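Local coordinates for alpha-fucosidase (Bifidobacterium bifidum, PDB 2EAB), which probably hydrolyses alpha-1,2-linked L-fucose from glycans, this chain being the catalytic portion of a longer, apparently membrane-anchored protein, at residues Q245-L250 with D310-G315; A103-L108 with T560-S565. All coordinates share one frame; numbering follows the deposited sequence.

In the fold
From the N terminus, the chain lays down its first strands, then makes an excursion between strands 69-76 and 140-145 that carries helix 103-113, half of contact 2. It next adds most of the nine-stranded antiparallel sheet, and contact 1 closes a 59-residue loop from its strand 241-250 to helix 297-314, which follows the sheet strands. Much later, strand 558-565 of the family 95 catalytic domain returns to helix 103-113, so contact 2 closes a 451-residue loop with contact 1 nested inside it. The two lie on opposite sides of the chain's centre, with centres 58 Å apart: contact 1 joins a helix to a sheet, contact 2 joins two domains.

Contact 1: residues Q245-L250 with D310-G315; sequences QIKVVL and DAANKG
A312 sets its methyl group against K247 and V249, where helix 297-314 lies on the outer face of one sheet of a beta sandwich, two antiparallel sheets consistent with the galactose-mutarotase-like fold of the N-terminal domain. Strand 241-250 runs inside the nine-stranded sheet, between strands 228-235 and 273-282. Its side chains alternate: I246, V248 and L250 turn to the other face, where V248 and L250 meet strand 266-271 of the second sheet, while K247 and V249 point at the helix.

The tight part belongs to K247. Its CG is anti to the backbone N (chi1 -177°), and the chain then runs extended from the strand until its aliphatic portion lies alongside the alanine methyl. K247 CE comes within 3.6 Å of A312 CB, and K247 CD within 3.8 Å. Only at the last bond does the chain bend (chi4 67°), and this takes the ammonium group away from the methyl. There K247 NZ forms a salt bridge with D227 and a hydrogen bond with Q309 of the same helix, which probably offsets the charge of this buried lysine while its methylenes do the apolar packing. The two polar partners, one beside the strand and one on the helix, also fix where the amine sits.

Further along the strand the fit is looser. V249 and A312 are both partly exposed, and beyond them the helix presents N313 and K314 to solvent; K314 reaches away to pair with D188. The helix stops at G315, whose positive phi breaks the helical path just before helix 316-331. V249 meets A312 with one branch: V249 CG2 stands 4.2 Å from A312 CB, whereas V249 CG1 is 5.6 Å from that same A312 CB.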
loop_
_atom_site.group_PDB
_atom_site.type_symbol
_atom_site.label_atom_id
_atom_site.label_comp_id
_atom_site.label_asym_id
_atom_site.label_seq_id
_atom_site.Cartn_x
_atom_site.Cartn_y
_atom_site.Cartn_z
ATOM N N GLN A 245 -10.387 -26.367 -3.891
ATOM C CA GLN A 245 -11.469 -27.300 -3.593
ATOM C C GLN A 245 -12.719 -26.574 -3.149
ATOM O O GLN A 245 -12.643 -25.581 -2.416
ATOM C CB GLN A 245 -11.038 -28.306 -2.524
ATOM C CG GLN A 245 -9.945 -29.248 -3.002
ATOM C CD GLN A 245 -9.444 -30.193 -1.943
ATOM O OE1 GLN A 245 -10.212 -30.730 -1.141
ATOM N NE2 GLN A 245 -8.136 -30.421 -1.944
ATOM N N ILE A 246 -13.863 -27.072 -3.616
ATOM C CA ILE A 246 -15.171 -26.588 -3.195
ATOM C C ILE A 246 -15.934 -27.759 -2.594
ATOM O O ILE A 246 -16.209 -28.753 -3.275
ATOM C CB ILE A 246 -15.995 -25.977 -4.360
ATOM C CG1 ILE A 246 -15.210 -24.852 -5.054
ATOM C CG2 ILE A 246 -17.371 -25.510 -3.852
ATOM C CD1 ILE A 246 -15.970 -24.116 -6.151
ATOM N N LYS A 247 -16.247 -27.636 -1.310
ATOM C CA LYS A 247 -17.040 -28.627 -0.593
ATOM C C LYS A 247 -18.465 -28.098 -0.464
ATOM O O LYS A 247 -18.686 -27.018 0.087
ATOM C CB LYS A 247 -16.422 -28.886 0.784
ATOM C CG LYS A 247 -17.112 -29.964 1.607
ATOM C CD LYS A 247 -16.463 -30.084 2.971
ATOM C CE LYS A 247 -17.069 -31.213 3.793
ATOM N NZ LYS A 247 -16.779 -32.559 3.226
ATOM N N VAL A 248 -19.425 -28.866 -0.981
ATOM C CA VAL A 248 -20.827 -28.454 -1.013
ATOM C C VAL A 248 -21.605 -29.159 0.098
ATOM O O VAL A 248 -21.700 -30.391 0.115
ATOM C CB VAL A 248 -21.469 -28.750 -2.395
ATOM C CG1 VAL A 248 -22.905 -28.261 -2.440
ATOM C CG2 VAL A 248 -20.660 -28.102 -3.513
ATOM N N VAL A 249 -22.148 -28.374 1.026
ATOM C CA VAL A 249 -22.869 -28.921 2.176
ATOM C C VAL A 249 -24.348 -28.525 2.138
ATOM O O VAL A 249 -24.695 -27.353 2.302
ATOM C CB VAL A 249 -22.223 -28.492 3.525
ATOM C CG1 VAL A 249 -22.901 -29.191 4.703
ATOM C CG2 VAL A 249 -20.728 -28.790 3.528
ATOM N N LEU A 250 -25.209 -29.516 1.915
ATOM C CA LEU A 250 -26.657 -29.309 1.890
ATOM C C LEU A 250 -27.202 -29.178 3.306
ATOM O O LEU A 250 -26.836 -29.959 4.186
ATOM C CB LEU A 250 -27.361 -30.484 1.201
ATOM C CG LEU A 250 -26.984 -30.914 -0.220
ATOM C CD1 LEU A 250 -27.611 -32.265 -0.531
ATOM C CD2 LEU A 250 -27.411 -29.884 -1.248
ATOM N N ASP A 310 -12.373 -29.040 8.007
ATOM C CA ASP A 310 -12.374 -28.392 9.318
ATOM C C ASP A 310 -13.452 -27.316 9.417
ATOM O O ASP A 310 -14.122 -27.195 10.446
ATOM C CB ASP A 310 -11.006 -27.780 9.640
ATOM C CG ASP A 310 -9.967 -28.820 10.052
ATOM O OD1 ASP A 310 -10.329 -29.978 10.356
ATOM O OD2 ASP A 310 -8.767 -28.469 10.080
ATOM N N ALA A 311 -13.612 -26.542 8.345
ATOM C CA ALA A 311 -14.620 -25.488 8.293
ATOM C C ALA A 311 -16.035 -26.068 8.342
ATOM O O ALA A 311 -16.875 -25.609 9.124
ATOM C CB ALA A 311 -14.427 -24.632 7.052
ATOM N N ALA A 312 -16.287 -27.082 7.515
ATOM C CA ALA A 312 -17.587 -27.749 7.483
ATOM C C ALA A 312 -17.933 -28.356 8.839
ATOM O O ALA A 312 -19.086 -28.295 9.275
ATOM C CB ALA A 312 -17.606 -28.810 6.405
ATOM N N ASN A 313 -16.929 -28.925 9.504
ATOM C CA ASN A 313 -17.108 -29.507 10.832
ATOM C C ASN A 313 -17.547 -28.475 11.867
ATOM O O ASN A 313 -18.386 -28.769 12.726
ATOM C CB ASN A 313 -15.832 -30.218 11.291
ATOM C CG ASN A 313 -15.565 -31.512 10.528
ATOM O OD1 ASN A 313 -16.387 -31.970 9.728
ATOM N ND2 ASN A 313 -14.402 -32.101 10.774
ATOM N N LYS A 314 -16.988 -27.268 11.776
ATOM C CA LYS A 314 -17.397 -26.156 12.637
ATOM C C LYS A 314 -18.805 -25.668 12.306
ATOM O O LYS A 314 -19.571 -25.303 13.202
ATOM C CB LYS A 314 -16.398 -25.000 12.542
ATOM C CG LYS A 314 -15.120 -25.252 13.308
ATOM C CD LYS A 314 -14.245 -24.015 13.376
ATOM C CE LYS A 314 -12.921 -24.345 14.039
ATOM N NZ LYS A 314 -12.017 -23.167 14.140
ATOM N N GLY A 315 -19.139 -25.664 11.019
ATOM C CA GLY A 315 -20.470 -25.275 10.570
ATOM C C GLY A 315 -20.591 -23.802 10.240
ATOM O O GLY A 315 -19.817 -22.973 10.735
#

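Contact 2: residues A103-L108 with T560-S565; sequences ATLRAL and TGVAYS
V562 is the residue that strand 558-565 offers to helix 103-113, packing against L105 and L108, one helical turn apart. Taken in order, the strand side begins with T560, which turns elsewhere: its hydroxyl bonds to E579 on helix 577-596. G561, with positive phi, marks a turn in the backbone, and the next side chain points at the helix.

At V562 the contact is made. Its chi1 of 65° places CG1 between the backbone N and the carbonyl carbon, and this branch does the touching. Closest is the methyl of L105: L105 CD1 lies 3.5 Å from V562 CG1, a snug fit, with the two side chains meeting at a slant. L105 has CG anti to its N (chi1 178°), which brings that methyl forward although the side chain sets off across the contact rather than straight at the strand. L108 does point at the strand and adds its stem, with L108 CB 4.3 Å from V562 CG1. V119 and P121 also pack on V562, and N109 OD1, in the next helix position after L108, accepts a hydrogen bond from V562 N, a polar tie beside the apolar one.

Past V562 the strand leaves the helix. A563 pairs through its backbone with T573, Y564 packs on F499 and S500, and the S565 hydroxyl is hydrogen-bonded to E652. This is a domain interface: a helix from an excursion of the N-terminal beta domain packs its L105 and L108 on V562 of the middle strand of a small three-stranded antiparallel sheet, which the chain forms between helices 525-546 and 577-596 of the catalytic domain, whose family is of the (alpha/alpha)6-barrel type.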
loop_
_atom_site.group_PDB
_atom_site.type_symbol
_atom_site.label_atom_id
_atom_site.label_comp_id
_atom_site.label_asym_id
_atom_site.label_seq_id
_atom_site.Cartn_x
_atom_site.Cartn_y
_atom_site.Cartn_z
ATOM N N ALA A 103 31.840 -2.161 -10.921
ATOM C CA ALA A 103 32.755 -1.338 -11.719
ATOM C C ALA A 103 32.035 -0.357 -12.643
ATOM O O ALA A 103 32.519 0.750 -12.876
ATOM C CB ALA A 103 33.724 -2.208 -12.509
ATOM N N THR A 104 30.881 -0.760 -13.167
ATOM C CA THR A 104 30.112 0.097 -14.068
ATOM C C THR A 104 29.631 1.343 -13.334
ATOM O O THR A 104 29.854 2.470 -13.790
ATOM C CB THR A 104 28.943 -0.681 -14.695
ATOM O OG1 THR A 104 29.473 -1.828 -15.367
ATOM C CG2 THR A 104 28.172 0.183 -15.691
ATOM N N LEU A 105 28.999 1.122 -12.185
ATOM C CA LEU A 105 28.535 2.196 -11.322
ATOM C C LEU A 105 29.693 3.086 -10.860
ATOM O O LEU A 105 29.596 4.312 -10.900
ATOM C CB LEU A 105 27.796 1.597 -10.120
ATOM C CG LEU A 105 27.256 2.556 -9.059
ATOM C CD1 LEU A 105 26.300 3.573 -9.663
ATOM C CD2 LEU A 105 26.568 1.763 -7.960
ATOM N N ARG A 106 30.781 2.459 -10.421
ATOM C CA ARG A 106 31.960 3.179 -9.938
ATOM C C ARG A 106 32.505 4.148 -10.987
ATOM O O ARG A 106 32.809 5.303 -10.674
ATOM C CB ARG A 106 33.032 2.170 -9.510
ATOM C CG ARG A 106 34.316 2.759 -8.941
ATOM C CD ARG A 106 35.267 1.655 -8.473
ATOM N NE ARG A 106 34.590 0.712 -7.580
ATOM C CZ ARG A 106 34.524 -0.605 -7.765
ATOM N NH1 ARG A 106 35.121 -1.182 -8.801
ATOM N NH2 ARG A 106 33.866 -1.352 -6.890
ATOM N N ALA A 107 32.612 3.677 -12.226
ATOM C CA ALA A 107 33.154 4.498 -13.305
ATOM C C ALA A 107 32.236 5.667 -13.675
ATOM O O ALA A 107 32.719 6.759 -13.989
ATOM C CB ALA A 107 33.479 3.647 -14.521
ATOM N N LEU A 108 30.921 5.450 -13.627
ATOM C CA LEU A 108 29.965 6.523 -13.890
ATOM C C LEU A 108 30.071 7.593 -12.816
ATOM O O LEU A 108 30.084 8.789 -13.116
ATOM C CB LEU A 108 28.539 5.975 -13.955
ATOM C CG LEU A 108 28.224 5.179 -15.220
ATOM C CD1 LEU A 108 27.007 4.302 -15.013
ATOM C CD2 LEU A 108 28.033 6.092 -16.430
ATOM N N THR A 560 24.322 10.511 -3.870
ATOM C CA THR A 560 24.221 9.083 -4.141
ATOM C C THR A 560 24.819 8.697 -5.496
ATOM O O THR A 560 24.655 7.562 -5.944
ATOM C CB THR A 560 22.757 8.623 -4.103
ATOM O OG1 THR A 560 21.986 9.440 -4.993
ATOM C CG2 THR A 560 22.189 8.752 -2.702
ATOM N N GLY A 561 25.522 9.620 -6.148
ATOM C CA GLY A 561 26.104 9.329 -7.455
ATOM C C GLY A 561 25.051 9.298 -8.543
ATOM O O GLY A 561 24.003 9.945 -8.427
ATOM N N VAL A 562 25.317 8.537 -9.600
ATOM C CA VAL A 562 24.457 8.576 -10.778
ATOM C C VAL A 562 22.994 8.280 -10.424
ATOM O O VAL A 562 22.688 7.284 -9.759
ATOM C CB VAL A 562 25.014 7.710 -11.931
ATOM C CG1 VAL A 562 25.031 6.245 -11.569
ATOM C CG2 VAL A 562 24.240 7.960 -13.207
ATOM N N ALA A 563 22.109 9.171 -10.850
ATOM C CA ALA A 563 20.703 9.071 -10.476
ATOM C C ALA A 563 19.787 9.722 -11.488
ATOM O O ALA A 563 20.160 10.702 -12.148
ATOM C CB ALA A 563 20.475 9.685 -9.099
ATOM N N TYR A 564 18.578 9.170 -11.576
ATOM C CA TYR A 564 17.491 9.702 -12.380
ATOM C C TYR A 564 16.393 10.178 -11.447
ATOM O O TYR A 564 16.101 9.523 -10.443
ATOM C CB TYR A 564 16.949 8.599 -13.287
ATOM C CG TYR A 564 15.871 9.021 -14.258
ATOM C CD1 TYR A 564 16.049 10.122 -15.094
ATOM C CD2 TYR A 564 14.684 8.299 -14.363
ATOM C CE1 TYR A 564 15.066 10.503 -15.997
ATOM C CE2 TYR A 564 13.697 8.668 -15.271
ATOM C CZ TYR A 564 13.896 9.771 -16.082
ATOM O OH TYR A 564 12.920 10.135 -16.980
ATOM N N SER A 565 15.798 11.322 -11.763
ATOM C CA SER A 565 14.639 11.788 -11.018
ATOM C C SER A 565 13.396 11.400 -11.812
ATOM O O SER A 565 13.097 12.037 -12.823
ATOM C CB SER A 565 14.696 13.304 -10.832
ATOM O OG SER A 565 13.760 13.713 -9.848
#